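Local coordinates for arginine kinase (Anthopleura japonica, PDB 4RF6), which transfers a phosphoryl group reversibly between ATP and L-arginine, making phosphoarginine, with two phosphagen kinase units joined in tandem in one chain, at residues Y175-S178 / G179-E182; E182-R185 / Q186-D190. All blocks are in the same frame, centred on the assembly; numbering follows the deposited sequence.

Contact 1. Residues Y175-S178 / G179-E182; sequences YPLS and GMDE
Met180 sets its CG anti to the backbone N (chi1 -180°), keeps the next bond extended and bends only at chi3, -67°, which swings the CE methyl back to Leu177 and Tyr175. Leu177 lies beside it, pointing the same way. The two chains flank a type II beta turn, Leu177 to Met180, that closes the end of edge strand 172-176 in the catalytic domain and leads into helix 182-190. Its hydrogen bond runs from Met180 N to Leu177 O, 3.2 Å; the N-H points well at the oxygen, but the donor stands above the carbonyl plane, 58° out of it. Gly179 takes the third position of the turn, where its positive phi would press a side chain against the carbonyl oxygen of Ser178. The apolar contact is carried by one methyl: Met180 CE sits 3.5 Å from Leu177 CD2 and, less closely, 4.2 Å from Tyr175 CB. A flexible, unbranched thioether suits this place, since it can reach back along the strand end while Leu177 also packs on Phe195 and Trp211. The tyrosine ring leads away from the turn to meet the ring of His219 on the adjoining strand. Asp181 is the N-cap of the helix, its OD1 capping the backbone N of Thr184. Back at the turn, Met180 CB rests 3.5 Å from Pro176 O and 3.4 Å from Leu177 O.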
loop_
_atom_site.group_PDB
_atom_site.type_symbol
_atom_site.label_atom_id
_atom_site.label_comp_id
_atom_site.label_asym_id
_atom_site.label_seq_id
_atom_site.Cartn_x
_atom_site.Cartn_y
_atom_site.Cartn_z
ATOM N N TYR A 175 20.502 -10.270 5.557
ATOM C CA TYR A 175 21.299 -9.236 6.209
ATOM C C TYR A 175 21.511 -9.592 7.670
ATOM O O TYR A 175 20.589 -9.465 8.480
ATOM C CB TYR A 175 20.598 -7.876 6.143
ATOM C CG TYR A 175 20.103 -7.486 4.772
ATOM C CD1 TYR A 175 18.854 -7.902 4.320
ATOM C CD2 TYR A 175 20.875 -6.696 3.932
ATOM C CE1 TYR A 175 18.393 -7.545 3.070
ATOM C CE2 TYR A 175 20.422 -6.332 2.681
ATOM C CZ TYR A 175 19.181 -6.756 2.256
ATOM O OH TYR A 175 18.729 -6.401 1.006
ATOM N N PRO A 176 22.724 -10.044 8.020
ATOM C CA PRO A 176 23.006 -10.282 9.441
ATOM C C PRO A 176 23.019 -8.960 10.201
ATOM O O PRO A 176 23.448 -7.957 9.632
ATOM C CB PRO A 176 24.419 -10.884 9.420
ATOM C CG PRO A 176 25.027 -10.413 8.131
ATOM C CD PRO A 176 23.882 -10.352 7.158
ATOM N N LEU A 177 22.554 -8.940 11.447
ATOM C CA LEU A 177 22.650 -7.723 12.254
ATOM C C LEU A 177 24.109 -7.401 12.573
ATOM O O LEU A 177 24.520 -6.235 12.590
ATOM C CB LEU A 177 21.836 -7.832 13.544
ATOM C CG LEU A 177 20.312 -7.937 13.431
ATOM C CD1 LEU A 177 19.641 -7.564 14.743
ATOM C CD2 LEU A 177 19.777 -7.064 12.318
ATOM N N SER A 178 24.886 -8.443 12.836
ATOM C CA SER A 178 26.310 -8.296 13.104
ATOM C C SER A 178 27.050 -7.891 11.833
ATOM O O SER A 178 27.047 -8.630 10.844
ATOM C CB SER A 178 26.876 -9.608 13.649
ATOM O OG SER A 178 26.172 -10.010 14.811
ATOM N N GLY A 179 27.680 -6.721 11.860
ATOM C CA GLY A 179 28.419 -6.231 10.710
ATOM C C GLY A 179 27.585 -5.362 9.784
ATOM O O GLY A 179 28.082 -4.877 8.768
ATOM N N MET A 180 26.315 -5.162 10.129
ATOM C CA MET A 180 25.428 -4.357 9.286
ATOM C C MET A 180 25.865 -2.893 9.254
ATOM O O MET A 180 25.994 -2.256 10.303
ATOM C CB MET A 180 23.978 -4.461 9.760
ATOM C CG MET A 180 22.996 -3.649 8.923
ATOM S SD MET A 180 21.334 -3.617 9.632
ATOM C CE MET A 180 20.863 -5.332 9.436
ATOM N N ASP A 181 26.094 -2.361 8.055
ATOM C CA ASP A 181 26.481 -0.956 7.924
ATOM C C ASP A 181 25.282 -0.015 8.080
ATOM O O ASP A 181 24.127 -0.455 8.049
ATOM C CB ASP A 181 27.245 -0.700 6.613
ATOM C CG ASP A 181 26.479 -1.147 5.379
ATOM O OD1 ASP A 181 25.243 -1.004 5.351
ATOM O OD2 ASP A 181 27.122 -1.632 4.424
ATOM N N GLU A 182 25.567 1.273 8.258
ATOM C CA GLU A 182 24.526 2.271 8.495
ATOM C C GLU A 182 23.549 2.392 7.330
ATOM O O GLU A 182 22.341 2.545 7.532
ATOM C CB GLU A 182 25.154 3.637 8.798
ATOM C CG GLU A 182 24.168 4.807 8.790
ATOM C CD GLU A 182 23.095 4.706 9.867
ATOM O OE1 GLU A 182 23.260 3.905 10.814
ATOM O OE2 GLU A 182 22.084 5.436 9.768
#

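Contact 2. Residues E182-R185 / Q186-D190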
loop_
_atom_site.group_PDB
_atom_site.type_symbol
_atom_site.label_atom_id
_atom_site.label_comp_id
_atom_site.label_asym_id
_atom_site.label_seq_id
_atom_site.Cartn_x
_atom_site.Cartn_y
_atom_site.Cartn_z
ATOM N N GLU A 182 25.567 1.273 8.258
ATOM C CA GLU A 182 24.526 2.271 8.495
ATOM C C GLU A 182 23.549 2.392 7.330
ATOM O O GLU A 182 22.341 2.545 7.532
ATOM C CB GLU A 182 25.154 3.637 8.798
ATOM C CG GLU A 182 24.168 4.807 8.790
ATOM C CD GLU A 182 23.095 4.706 9.867
ATOM O OE1 GLU A 182 23.260 3.905 10.814
ATOM O OE2 GLU A 182 22.084 5.436 9.768
ATOM N N LYS A 183 24.078 2.319 6.114
ATOM C CA LYS A 183 23.264 2.422 4.910
ATOM C C LYS A 183 22.162 1.360 4.885
ATOM O O LYS A 183 20.996 1.664 4.631
ATOM C CB LYS A 183 24.150 2.285 3.671
ATOM C CG LYS A 183 23.390 2.376 2.363
ATOM C CD LYS A 183 24.338 2.323 1.180
ATOM C CE LYS A 183 23.592 2.481 -0.131
ATOM N NZ LYS A 183 24.475 2.189 -1.291
ATOM N N THR A 184 22.548 0.116 5.163
ATOM C CA THR A 184 21.620 -1.014 5.175
ATOM C C THR A 184 20.591 -0.881 6.290
ATOM O O THR A 184 19.401 -1.146 6.091
ATOM C CB THR A 184 22.368 -2.346 5.346
ATOM O OG1 THR A 184 23.286 -2.523 4.259
ATOM C CG2 THR A 184 21.397 -3.521 5.381
ATOM N N ARG A 185 21.067 -0.480 7.466
ATOM C CA ARG A 185 20.212 -0.256 8.623
ATOM C C ARG A 185 19.110 0.735 8.253
ATOM O O ARG A 185 17.925 0.490 8.504
ATOM C CB ARG A 185 21.050 0.285 9.785
ATOM C CG ARG A 185 20.454 0.070 11.171
ATOM C CD ARG A 185 20.992 1.097 12.166
ATOM N NE ARG A 185 20.486 2.435 11.865
ATOM C CZ ARG A 185 19.431 2.992 12.457
ATOM N NH1 ARG A 185 18.767 2.338 13.401
ATOM N NH2 ARG A 185 19.043 4.211 12.105
ATOM N N GLN A 186 19.515 1.842 7.635
ATOM C CA GLN A 186 18.589 2.888 7.210
ATOM C C GLN A 186 17.518 2.347 6.268
ATOM O O GLN A 186 16.329 2.646 6.415
ATOM C CB GLN A 186 19.361 4.012 6.512
ATOM C CG GLN A 186 18.569 5.298 6.406
ATOM C CD GLN A 186 17.861 5.633 7.704
ATOM O OE1 GLN A 186 18.501 5.881 8.728
ATOM N NE2 GLN A 186 16.533 5.618 7.676
ATOM N N GLN A 187 17.956 1.557 5.293
ATOM C CA GLN A 187 17.057 0.944 4.323
ATOM C C GLN A 187 16.005 0.066 4.992
ATOM O O GLN A 187 14.809 0.184 4.713
ATOM C CB GLN A 187 17.856 0.106 3.323
ATOM C CG GLN A 187 18.833 0.907 2.474
ATOM C CD GLN A 187 19.308 0.146 1.248
ATOM O OE1 GLN A 187 19.073 -1.058 1.118
ATOM N NE2 GLN A 187 19.971 0.851 0.338
ATOM N N LEU A 188 16.462 -0.821 5.870
ATOM C CA LEU A 188 15.572 -1.753 6.555
ATOM C C LEU A 188 14.594 -1.037 7.495
ATOM O O LEU A 188 13.466 -1.499 7.689
ATOM C CB LEU A 188 16.384 -2.820 7.295
ATOM C CG LEU A 188 17.123 -3.813 6.397
ATOM C CD1 LEU A 188 18.143 -4.624 7.183
ATOM C CD2 LEU A 188 16.143 -4.741 5.697
ATOM N N VAL A 189 15.022 0.088 8.070
ATOM C CA VAL A 189 14.120 0.927 8.858
ATOM C C VAL A 189 13.047 1.512 7.939
ATOM O O VAL A 189 11.854 1.487 8.259
ATOM C CB VAL A 189 14.866 2.080 9.573
ATOM C CG1 VAL A 189 13.879 3.096 10.113
ATOM C CG2 VAL A 189 15.721 1.550 10.704
ATOM N N ASP A 190 13.484 2.022 6.790
ATOM C CA ASP A 190 12.576 2.600 5.802
ATOM C C ASP A 190 11.518 1.604 5.326
ATOM O O ASP A 190 10.387 1.989 5.032
ATOM C CB ASP A 190 13.355 3.164 4.607
ATOM C CG ASP A 190 14.000 4.508 4.907
ATOM O OD1 ASP A 190 13.700 5.089 5.972
ATOM O OD2 ASP A 190 14.800 4.983 4.070
HETATM O O HOH W 1 21.734 -2.451 1.426
#
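Arg185 and Val189 lie side by side one helical turn apart, the CG2 methyl of Val189 over one face of the guanidinium, offset toward its rim and 4.1 Å from Arg185 NH1. The arginine gets there by a bend at chi3 (69°), which also carries NE to Glu182 OE1 in a long, weak salt bridge of 3.3 Å; the carboxylate's OE2 lies at the guanidinium edge, in its plane. Glu182 meets it by folding at chi2. Gln186 bends likewise (chi2 44°), and its NE2 makes a weak hydrogen bond to Asp190 OD1. Lys183, fully extended, runs alongside Gln187, with CE 4.0 Å from Gln187 NE2; long polar chains suit this exposed flank. Water bridges Thr184 OG1 and Gln187 OE1, donating to both, while the stronger partner of that hydroxyl is Asp181 OD1 at the N-cap. Underneath run regular i to i+4 bonds, such as Leu188 N to Thr184 O at 3.0 Å. Thr184 CG2 and Leu188 CD1 are 3.9 Å apart on the apolar side, where buried Leu188 packs against Phe193. Helix 182-190 thus has its polar flank near solvent and its apolar one beside edge strand 172-176 and the loop that follows the helix.

How the contacts relate
Contacts 1 and 2 are consecutive, sharing Glu182, and their centres lie 10 Å apart. Residues 175-182 turn the chain back from the edge strand, and the first turns of the helix then fold onto that strand's end. Tyr175 CD2 packs on Thr184 CG2 at 3.5 Å, Met180 CE on Leu188 CD1 at 3.6 Å, and Met180 SD on Arg185 CA at 3.7 Å, so Met180 belongs to the packing of both contacts. The predicted ATP-binding His192 follows the helix, its side chain about 6 Å from that of Val189 in contact 2. From contact 1, the Leu177 side chain is about 12 Å from those of Arg236, predicted to bind ATP, and Glu232, which probably binds the substrate.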